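Local coordinates for putative exported protein (Bordetella pertussis Tohama I, PDB 2PFZ) that binds pyroglutamic acid as an extracytoplasmic solute receptor, probably delivering it to a tripartite ATP-independent periplasmic (TRAP) transporter, at residues A266-K269 and S270-E274. Numbering follows the deposited sequence.
Sequences AELK and SGLTE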
ATOM      1  N   ALA A 266      23.961  -5.170  -7.182  1.00 21.82           N
ATOM      2  CA  ALA A 266      24.276  -5.036  -5.768  1.00 22.64           C
ATOM      3  C   ALA A 266      24.513  -3.575  -5.437  1.00 22.94           C
ATOM      4  O   ALA A 266      24.198  -3.127  -4.331  1.00 23.37           O
ATOM      5  CB  ALA A 266      25.514  -5.848  -5.415  1.00 22.72           C
ATOM      6  N   GLU A 267      25.098  -2.850  -6.389  1.00 23.25           N
ATOM      7  CA  GLU A 267      25.366  -1.411  -6.243  1.00 24.01           C
ATOM      8  C   GLU A 267      24.083  -0.595  -6.110  1.00 22.59           C
ATOM      9  O   GLU A 267      24.008   0.296  -5.281  1.00 22.45           O
ATOM     10  CB  GLU A 267      26.185  -0.874  -7.427  1.00 25.13           C
ATOM     11  CG  GLU A 267      27.463  -1.658  -7.721  1.00 29.59           C
ATOM     12  CD  GLU A 267      27.269  -2.732  -8.799  1.00 33.27           C
ATOM     13  OE1 GLU A 267      27.554  -2.449  -9.997  1.00 37.64           O
ATOM     14  OE2 GLU A 267      26.830  -3.855  -8.451  1.00 33.96           O
ATOM     15  N   LEU A 268      23.087  -0.892  -6.937  1.00 21.48           N
ATOM     16  CA  LEU A 268      21.810  -0.177  -6.837  1.00 21.25           C
ATOM     17  C   LEU A 268      21.162  -0.460  -5.482  1.00 20.87           C
ATOM     18  O   LEU A 268      20.698   0.461  -4.797  1.00 21.01           O
ATOM     19  CB  LEU A 268      20.862  -0.585  -7.965  1.00 21.13           C
ATOM     20  CG  LEU A 268      19.501   0.118  -8.057  1.00 22.12           C
ATOM     21  CD1 LEU A 268      18.796  -0.368  -9.262  1.00 19.11           C
ATOM     22  CD2 LEU A 268      18.653  -0.236  -6.884  1.00 25.16           C
ATOM     23  N   LYS A 269      21.137  -1.726  -5.092  1.00 20.22           N
ATOM     24  CA  LYS A 269      20.597  -2.087  -3.780  1.00 20.97           C
ATOM     25  C   LYS A 269      21.373  -1.430  -2.632  1.00 21.32           C
ATOM     26  O   LYS A 269      20.777  -0.968  -1.656  1.00 21.10           O
ATOM     27  CB  LYS A 269      20.586  -3.607  -3.585  1.00 20.41           C
ATOM     28  CG  LYS A 269      19.617  -4.373  -4.480  1.00 21.66           C
ATOM     29  CD  LYS A 269      19.629  -5.890  -4.098  1.00 21.31           C
ATOM     30  CE  LYS A 269      20.897  -6.598  -4.585  1.00 23.01           C
ATOM     31  NZ  LYS A 269      21.144  -7.933  -3.926  1.00 23.84           N
ATOM     32  N   SER A 270      22.704  -1.387  -2.724  1.00 21.92           N
ATOM     33  CA  SER A 270      23.463  -0.755  -1.635  1.00 22.64           C
ATOM     34  C   SER A 270      23.184   0.745  -1.513  1.00 22.42           C
ATOM     35  O   SER A 270      23.077   1.254  -0.392  1.00 22.54           O
ATOM     36  CB  SER A 270      24.972  -1.025  -1.715  1.00 23.84           C
ATOM     37  OG  SER A 270      25.439  -0.894  -3.035  1.00 27.35           O
ATOM     38  N   GLY A 271      23.084   1.435  -2.656  1.00 21.81           N
ATOM     39  CA  GLY A 271      22.747   2.864  -2.690  1.00 21.14           C
ATOM     40  C   GLY A 271      21.372   3.155  -2.089  1.00 20.56           C
ATOM     41  O   GLY A 271      21.201   4.103  -1.302  1.00 20.36           O
ATOM     42  N   LEU A 272      20.395   2.335  -2.448  1.00 19.16           N
ATOM     43  CA  LEU A 272      19.039   2.506  -1.922  1.00 19.04           C
ATOM     44  C   LEU A 272      18.962   2.112  -0.460  1.00 19.03           C
ATOM     45  O   LEU A 272      18.149   2.653   0.295  1.00 19.82           O
ATOM     46  CB  LEU A 272      18.035   1.717  -2.756  1.00 18.30           C
ATOM     47  CG  LEU A 272      17.781   2.248  -4.179  1.00 18.62           C
ATOM     48  CD1 LEU A 272      16.862   1.325  -4.924  1.00 15.45           C
ATOM     49  CD2 LEU A 272      17.197   3.659  -4.178  1.00 18.83           C
ATOM     50  N   THR A 273      19.821   1.175  -0.050  1.00 18.80           N
ATOM     51  CA  THR A 273      19.949   0.824   1.368  1.00 19.72           C
ATOM     52  C   THR A 273      20.431   2.034   2.168  1.00 20.33           C
ATOM     53  O   THR A 273      19.892   2.343   3.252  1.00 19.95           O
ATOM     54  CB  THR A 273      20.890  -0.401   1.555  1.00 19.34           C
ATOM     55  OG1 THR A 273      20.251  -1.562   0.999  1.00 19.63           O
ATOM     56  CG2 THR A 273      21.199  -0.680   3.061  1.00 18.06           C
ATOM     57  N   GLU A 274      21.429   2.734   1.619  1.00 21.92           N
ATOM     58  CA  GLU A 274      21.933   3.957   2.254  1.00 23.23           C
ATOM     59  C   GLU A 274      20.818   5.004   2.415  1.00 22.31           C
ATOM     60  O   GLU A 274      20.681   5.590   3.492  1.00 23.65           O
ATOM     61  CB  GLU A 274      23.177   4.513   1.525  1.00 24.32           C
ATOM     62  CG  GLU A 274      24.082   5.429   2.399  1.00 31.47           C
ATOM     63  CD  GLU A 274      24.687   4.709   3.621  1.00 32.10           C
ATOM     64  OE1 GLU A 274      24.475   3.489   3.769  1.00 40.72           O
ATOM     65  OE2 GLU A 274      25.366   5.359   4.454  1.00 41.93           O
TER
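S270 turns its hydroxyl back onto the carbonyls of A266 and E267, in the first turns of the α-helix 266-287. This helix starts just after the edge strand 260-262 of the six-stranded sheet and lies in the C-terminal part of this DctP-type receptor. With chi1 at 43°, OG of S270 is tucked between its own N and C, turned back toward the preceding turn. It lies 2.9 Å from A266 O and equally near E267 O. One hydroxyl proton thus has two carbonyl oxygens within reach. The main chain keeps its own i to i+4 bonds here. S270 N reaches A266 O at 2.8 Å, and G271 N gives a straighter bond to E267 O, with an angle of 165° at the hydrogen. The exposed side of the helix thus carries a polar side chain folded against its own backbone.

The buried side is apolar. L268 and L272 are one turn apart, and their side chains cross obliquely. CG of L272 approaches L268 O at 3.5 Å, while L272 N bonds to that same oxygen. L268 also touches T201, and L272 meets F83, so this side of the helix faces neighbouring loops. Near the helix start, T265 OG1 accepts a hydrogen bond from L268 N.

K269 takes part chiefly through its backbone. Its side chain leans on P264, while its carbonyl oxygen accepts two bonds from T273. With OG1 anti to its own carbonyl carbon (chi1 -68°), the threonine hydroxyl is placed back toward the K269 carbonyl, one turn nearer the N-terminal end. T273 N and OG1 approach K269 O from opposite faces of the carbonyl plane, and OG1 stands 38° out of that plane at 2.8 Å.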